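Local coordinates for protein member of s1p family of ribosomal proteins (Pyrococcus furiosus, PDB 5YH1) that probably acts as an exonuclease on nucleic acids and binds manganese, the chain here being the DHH domain portion of a longer, RecJ-like protein, at residues Q287-R290 / M291-G295; Y297-V300 / K301-E305. All coordinates share one frame; numbering follows the deposited sequence.

Contact 1 (Q287-R290 / M291-G295); sequences QRHR and MLVEG
Val293 lays its CG2 methyl over one face of the His289 imidazole, 4.1 Å from the ring centroid and 25° off the normal, which qualifies as a CH-pi contact. Val293 CG2 lies toward the rim, nearest to His289 CE1 at 3.8 Å. Two residues earlier along the helix, the selenomethionine Met291 bends at its third torsion (chi3 -82°), and this bend returns its CE methyl to the flat amide of Gln287, with Met291 CE 3.5 Å from Gln287 CD. Arg288 and Leu292 run alongside each other, Arg288 CG meeting Leu292 CD1 at 4.0 Å. Arg290 and Glu294 also lie side by side, but Arg290 NE and Glu294 OE2 are 4.7 Å apart, so the opposite charges probably attract only at long range. Beneath these pairs the backbone sets the spacing: Val293 N donates to His289 O at 3.0 Å with an N-H...O angle of 174°. Further out, His289 ND1 bonds Glu278 O, which helps to set the ring's rotation, and Arg288 NE reaches Ala153 O of the second subunit, against which Met291 and Leu292 also pack. Such i to i+4 side-chain pairing over regular backbone bonds is characteristic of an alpha-helix, here helix 286-311 at a subunit interface.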
ATOM      1  N   GLN A 287       0.410  22.582  26.015  1.00 36.13           N
ATOM      2  CA  GLN A 287       1.364  21.590  26.507  1.00 37.88           C
ATOM      3  C   GLN A 287       1.621  20.483  25.466  1.00 34.02           C
ATOM      4  O   GLN A 287       2.766  20.125  25.213  1.00 31.63           O
ATOM      5  CB  GLN A 287       0.873  20.983  27.827  1.00 40.83           C
ATOM      6  CG  GLN A 287       1.986  20.415  28.700  1.00 46.68           C
ATOM      7  CD  GLN A 287       1.499  19.358  29.687  1.00 52.41           C
ATOM      8  OE1 GLN A 287       0.295  19.140  29.853  1.00 56.86           O
ATOM      9  NE2 GLN A 287       2.442  18.697  30.352  1.00 56.54           N
ATOM     10  N   ARG A 288       0.561  19.957  24.859  1.00 32.13           N
ATOM     11  CA  ARG A 288       0.722  18.944  23.813  1.00 31.21           C
ATOM     12  C   ARG A 288       1.474  19.499  22.599  1.00 30.09           C
ATOM     13  O   ARG A 288       2.320  18.808  22.023  1.00 29.07           O
ATOM     14  CB  ARG A 288      -0.630  18.373  23.382  1.00 31.47           C
ATOM     15  CG  ARG A 288      -0.520  17.294  22.313  1.00 30.99           C
ATOM     16  CD  ARG A 288      -1.841  16.583  22.123  1.00 31.27           C
ATOM     17  NE  ARG A 288      -2.245  15.898  23.343  1.00 31.25           N
ATOM     18  CZ  ARG A 288      -3.463  15.426  23.576  1.00 30.56           C
ATOM     19  NH1 ARG A 288      -4.410  15.532  22.664  1.00 32.29           N
ATOM     20  NH2 ARG A 288      -3.727  14.824  24.721  1.00 31.10           N
ATOM     21  N   HIS A 289       1.177  20.742  22.220  1.00 29.24           N
ATOM     22  CA  HIS A 289       1.899  21.377  21.132  1.00 28.73           C
ATOM     23  C   HIS A 289       3.390  21.411  21.450  1.00 29.21           C
ATOM     24  O   HIS A 289       4.221  21.048  20.616  1.00 29.75           O
ATOM     25  CB  HIS A 289       1.370  22.796  20.864  1.00 28.17           C
ATOM     26  CG  HIS A 289       2.303  23.638  20.063  1.00 26.97           C
ATOM     27  ND1 HIS A 289       2.269  23.685  18.687  1.00 28.10           N
ATOM     28  CD2 HIS A 289       3.316  24.453  20.444  1.00 27.79           C
ATOM     29  CE1 HIS A 289       3.219  24.494  18.252  1.00 27.55           C
ATOM     30  NE2 HIS A 289       3.867  24.976  19.298  1.00 27.86           N
ATOM     31  N   ARG A 290       3.725  21.855  22.655  1.00 30.52           N
ATOM     32  CA  ARG A 290       5.127  21.936  23.076  1.00 32.52           C
ATOM     33  C   ARG A 290       5.803  20.578  23.109  1.00 30.29           C
ATOM     34  O   ARG A 290       6.905  20.427  22.606  1.00 30.03           O
ATOM     35  CB  ARG A 290       5.256  22.600  24.446  1.00 35.63           C
ATOM     36  CG  ARG A 290       5.290  24.105  24.354  1.00 41.76           C
ATOM     37  CD  ARG A 290       5.067  24.760  25.702  1.00 46.24           C
ATOM     38  NE  ARG A 290       5.314  26.195  25.605  1.00 52.79           N
ATOM     39  CZ  ARG A 290       4.963  27.097  26.518  1.00 57.19           C
ATOM     40  NH1 ARG A 290       4.320  26.737  27.626  1.00 57.93           N
ATOM     41  NH2 ARG A 290       5.254  28.377  26.311  1.00 59.27           N
HETATM   42  N   MSE A 291       5.140  19.590  23.687  1.00 30.44           N
HETATM   43  CA  MSE A 291       5.718  18.235  23.758  1.00 32.44           C
HETATM   44  C   MSE A 291       5.976  17.670  22.384  1.00 29.94           C
HETATM   45  O   MSE A 291       7.027  17.093  22.142  1.00 31.21           O
HETATM   46  CB  MSE A 291       4.826  17.323  24.582  1.00 35.13           C
HETATM   47  CG  MSE A 291       4.926  17.716  26.054  1.00 39.48           C
HETATM   48 SE   MSE A 291       3.861  16.464  27.151  1.00 50.56          SE
HETATM   49  CE  MSE A 291       2.021  17.129  26.995  1.00 47.87           C
ATOM     50  N   LEU A 292       5.048  17.861  21.456  1.00 29.56           N
ATOM     51  CA  LEU A 292       5.259  17.402  20.075  1.00 27.92           C
ATOM     52  C   LEU A 292       6.406  18.129  19.384  1.00 29.08           C
ATOM     53  O   LEU A 292       7.324  17.490  18.885  1.00 29.68           O
ATOM     54  CB  LEU A 292       3.984  17.549  19.259  1.00 27.14           C
ATOM     55  CG  LEU A 292       2.883  16.555  19.617  1.00 27.13           C
ATOM     56  CD1 LEU A 292       1.581  16.943  18.949  1.00 27.14           C
ATOM     57  CD2 LEU A 292       3.277  15.134  19.233  1.00 27.34           C
ATOM     58  N   VAL A 293       6.368  19.459  19.353  1.00 30.19           N
ATOM     59  CA  VAL A 293       7.392  20.215  18.629  1.00 31.60           C
ATOM     60  C   VAL A 293       8.773  20.087  19.277  1.00 33.02           C
ATOM     61  O   VAL A 293       9.767  19.904  18.572  1.00 33.91           O
ATOM     62  CB  VAL A 293       7.001  21.697  18.464  1.00 33.27           C
ATOM     63  CG1 VAL A 293       8.145  22.500  17.851  1.00 33.82           C
ATOM     64  CG2 VAL A 293       5.764  21.808  17.589  1.00 33.69           C
ATOM     65  N   GLU A 294       8.837  20.150  20.608  1.00 34.80           N
ATOM     66  CA  GLU A 294      10.116  20.018  21.325  1.00 35.93           C
ATOM     67  C   GLU A 294      10.598  18.577  21.374  1.00 34.28           C
ATOM     68  O   GLU A 294      11.796  18.329  21.462  1.00 36.29           O
ATOM     69  CB  GLU A 294      10.022  20.583  22.751  1.00 40.22           C
ATOM     70  CG  GLU A 294       9.752  22.083  22.804  1.00 44.17           C
ATOM     71  CD  GLU A 294       9.484  22.605  24.218  1.00 49.21           C
ATOM     72  OE1 GLU A 294       9.575  21.824  25.196  1.00 51.74           O
ATOM     73  OE2 GLU A 294       9.173  23.812  24.349  1.00 52.97           O
ATOM     74  N   GLY A 295       9.675  17.625  21.323  1.00 32.25           N
ATOM     75  CA  GLY A 295      10.052  16.222  21.219  1.00 32.26           C
ATOM     76  C   GLY A 295      10.569  15.846  19.839  1.00 32.91           C
ATOM     77  O   GLY A 295      11.547  15.104  19.713  1.00 34.53           O
TER

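Contact 2 (Y297-V300 / K301-E305); sequences YPEV and KEKQE. With GOL (glycerol), chain E.
Lys301 N donates to Tyr297 O at 2.8 Å, and three further i to i+4 bonds follow, from Glu302 N, Lys303 N and Gln304 N to the carbonyls of Pro298, Glu299 and Val300. This is alpha-helix across a proline kink: the N atoms of Pro298 and Glu299 make no bond to the preceding turn. The Tyr297 ring, with CG anti to the backbone N (chi1 179°), meets the aliphatic part of Lys301 obliquely, Tyr297 CE2 lying 4.0 Å from Lys301 CB. On the buried side Val300 CG1 meets Gln304 NE2 at 3.7 Å, the two side chains pointing the same way; that amide nitrogen is satisfied by Tyr340 OH and Glu258 OE1. Glu299 and Lys303 carry opposite charges, yet Glu299 OE2 and Lys303 NZ remain 4.5 Å apart, too far for a salt bridge. A glycerol hydroxyl is modelled between them, but its position is doubtful. Each charge has other partners: Glu299 OE2 forms a salt bridge with Arg150 of the second subunit, while Lys303 NZ bonds Tyr266 OH and His262 NE2. An alanine in place of Glu299 would probably leave that neighbouring arginine without its carboxylate mate and weaken this point of the subunit interface. One water donates both to Glu299 O at 2.8 Å and to Glu302 OE1 at 3.1 Å.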
ATOM      1  N   TYR A 297      11.312  18.010  16.929  1.00 29.13           N
ATOM      2  CA  TYR A 297      12.256  18.831  16.163  1.00 28.31           C
ATOM      3  C   TYR A 297      13.738  18.431  16.305  1.00 28.20           C
ATOM      4  O   TYR A 297      14.437  18.356  15.304  1.00 28.32           O
ATOM      5  CB  TYR A 297      12.077  20.341  16.416  1.00 28.50           C
ATOM      6  CG  TYR A 297      13.087  21.102  15.608  1.00 28.86           C
ATOM      7  CD1 TYR A 297      12.902  21.302  14.241  1.00 28.89           C
ATOM      8  CD2 TYR A 297      14.282  21.532  16.180  1.00 28.52           C
ATOM      9  CE1 TYR A 297      13.860  21.950  13.481  1.00 29.40           C
ATOM     10  CE2 TYR A 297      15.241  22.186  15.429  1.00 28.62           C
ATOM     11  CZ  TYR A 297      15.027  22.396  14.088  1.00 29.34           C
ATOM     12  OH  TYR A 297      15.988  23.042  13.353  1.00 30.96           O
ATOM     13  N   PRO A 298      14.224  18.160  17.540  1.00 29.65           N
ATOM     14  CA  PRO A 298      15.633  17.722  17.684  1.00 30.40           C
ATOM     15  C   PRO A 298      15.964  16.462  16.871  1.00 29.80           C
ATOM     16  O   PRO A 298      17.023  16.349  16.268  1.00 31.09           O
ATOM     17  CB  PRO A 298      15.764  17.438  19.189  1.00 30.37           C
ATOM     18  CG  PRO A 298      14.716  18.297  19.826  1.00 30.25           C
ATOM     19  CD  PRO A 298      13.561  18.300  18.851  1.00 29.59           C
ATOM     20  N   GLU A 299      15.031  15.537  16.855  1.00 29.86           N
ATOM     21  CA  GLU A 299      15.137  14.310  16.075  1.00 31.88           C
ATOM     22  C   GLU A 299      15.229  14.635  14.587  1.00 30.09           C
ATOM     23  O   GLU A 299      16.071  14.095  13.882  1.00 29.27           O
ATOM     24  CB  GLU A 299      13.921  13.446  16.432  1.00 34.34           C
ATOM     25  CG  GLU A 299      13.553  12.279  15.549  1.00 37.96           C
ATOM     26  CD  GLU A 299      12.267  11.621  16.039  1.00 40.58           C
ATOM     27  OE1 GLU A 299      11.976  11.681  17.268  1.00 38.85           O
ATOM     28  OE2 GLU A 299      11.528  11.072  15.195  1.00 44.02           O
ATOM     29  N   VAL A 300      14.396  15.561  14.122  1.00 29.83           N
ATOM     30  CA  VAL A 300      14.430  15.990  12.722  1.00 29.45           C
ATOM     31  C   VAL A 300      15.758  16.657  12.379  1.00 29.92           C
ATOM     32  O   VAL A 300      16.358  16.372  11.341  1.00 28.63           O
ATOM     33  CB  VAL A 300      13.280  16.971  12.399  1.00 29.36           C
ATOM     34  CG1 VAL A 300      13.363  17.444  10.954  1.00 29.77           C
ATOM     35  CG2 VAL A 300      11.939  16.311  12.665  1.00 30.03           C
ATOM     36  N   LYS A 301      16.207  17.547  13.258  1.00 30.30           N
ATOM     37  CA  LYS A 301      17.454  18.254  13.057  1.00 30.99           C
ATOM     38  C   LYS A 301      18.626  17.296  13.001  1.00 29.77           C
ATOM     39  O   LYS A 301      19.529  17.464  12.184  1.00 28.85           O
ATOM     40  CB  LYS A 301      17.674  19.267  14.184  1.00 33.74           C
ATOM     41  CG  LYS A 301      18.974  20.036  14.080  1.00 37.21           C
ATOM     42  CD  LYS A 301      19.164  20.937  15.289  1.00 42.93           C
ATOM     43  CE  LYS A 301      20.250  21.967  15.025  1.00 46.47           C
ATOM     44  NZ  LYS A 301      20.801  22.524  16.287  1.00 50.42           N
ATOM     45  N   GLU A 302      18.630  16.309  13.887  1.00 29.60           N
ATOM     46  CA  GLU A 302      19.723  15.349  13.923  1.00 32.11           C
ATOM     47  C   GLU A 302      19.768  14.498  12.651  1.00 29.69           C
ATOM     48  O   GLU A 302      20.848  14.244  12.117  1.00 28.01           O
ATOM     49  CB  GLU A 302      19.623  14.451  15.157  1.00 36.39           C
ATOM     50  CG  GLU A 302      20.838  13.552  15.351  1.00 41.84           C
ATOM     51  CD  GLU A 302      20.718  12.672  16.579  1.00 48.17           C
ATOM     52  OE1 GLU A 302      19.683  11.989  16.738  1.00 54.53           O
ATOM     53  OE2 GLU A 302      21.663  12.660  17.392  1.00 56.01           O
ATOM     54  N   LYS A 303      18.610  14.065  12.156  1.00 28.38           N
ATOM     55  CA  LYS A 303      18.574  13.318  10.891  1.00 28.92           C
ATOM     56  C   LYS A 303      19.142  14.127   9.739  1.00 28.17           C
ATOM     57  O   LYS A 303      19.922  13.615   8.943  1.00 27.71           O
ATOM     58  CB  LYS A 303      17.156  12.917  10.517  1.00 30.00           C
ATOM     59  CG  LYS A 303      16.574  11.802  11.351  1.00 31.53           C
ATOM     60  CD  LYS A 303      15.187  11.467  10.836  1.00 32.23           C
ATOM     61  CE  LYS A 303      14.497  10.484  11.752  1.00 32.09           C
ATOM     62  NZ  LYS A 303      13.244   9.953  11.149  1.00 31.93           N
ATOM     63  N   GLN A 304      18.749  15.393   9.643  1.00 28.63           N
ATOM     64  CA  GLN A 304      19.248  16.241   8.559  1.00 29.03           C
ATOM     65  C   GLN A 304      20.761  16.437   8.643  1.00 29.72           C
ATOM     66  O   GLN A 304      21.451  16.334   7.636  1.00 29.92           O
ATOM     67  CB  GLN A 304      18.516  17.583   8.536  1.00 29.12           C
ATOM     68  CG  GLN A 304      17.051  17.451   8.147  1.00 30.05           C
ATOM     69  CD  GLN A 304      16.348  18.789   7.989  1.00 30.19           C
ATOM     70  OE1 GLN A 304      16.989  19.825   7.924  1.00 31.25           O
ATOM     71  NE2 GLN A 304      15.025  18.765   7.923  1.00 30.78           N
ATOM     72  N   GLU A 305      21.277  16.703   9.842  1.00 30.81           N
ATOM     73  CA  GLU A 305      22.721  16.882  10.028  1.00 32.29           C
ATOM     74  C   GLU A 305      23.512  15.623   9.706  1.00 30.95           C
ATOM     75  O   GLU A 305      24.563  15.693   9.073  1.00 30.74           O
ATOM     76  CB  GLU A 305      23.032  17.315  11.462  1.00 33.75           C
ATOM     77  CG  GLU A 305      22.618  18.741  11.737  1.00 37.05           C
ATOM     78  CD  GLU A 305      22.766  19.139  13.191  1.00 40.18           C
ATOM     79  OE1 GLU A 305      22.846  18.257  14.078  1.00 41.98           O
ATOM     80  OE2 GLU A 305      22.789  20.357  13.441  1.00 45.70           O
TER
HETATM   81  C1  GOL E 804      14.275   8.535  15.214  1.00 64.50           C
HETATM   82  O1  GOL E 804      15.313   8.950  14.323  1.00 66.92           O
HETATM   83  C2  GOL E 804      12.894   8.351  14.550  1.00 59.58           C
HETATM   84  O2  GOL E 804      12.656   9.401  13.620  1.00 57.94           O
HETATM   85  C3  GOL E 804      12.732   6.984  13.866  1.00 60.29           C
HETATM   86  O3  GOL E 804      11.866   6.110  14.626  1.00 54.38           O
HETATM   87  O   HOH W   1      17.261  11.715  14.850  1.00 40.92           O

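How the contacts relate
Contact 1 and contact 2 are successive portions of one helix, 286-311, with contact 1 closing before contact 2 opens and their centres 15 Å apart. They meet where Val293 O packs against Pro298 CD at 4.1 Å, close to the kink that the proline introduces. Both lie on the same side of the chain's centre, about 25 Å and 24 Å from it centre to centre, and away from the manganese site. The second subunit reaches both, through its Ala153 and Tyr154 at contact 1 and its Pro146 and Arg150 at contact 2. The helix therefore meets the second subunit at two places along its length while leading, along the chain, toward strand 316-319 of the mixed sheet.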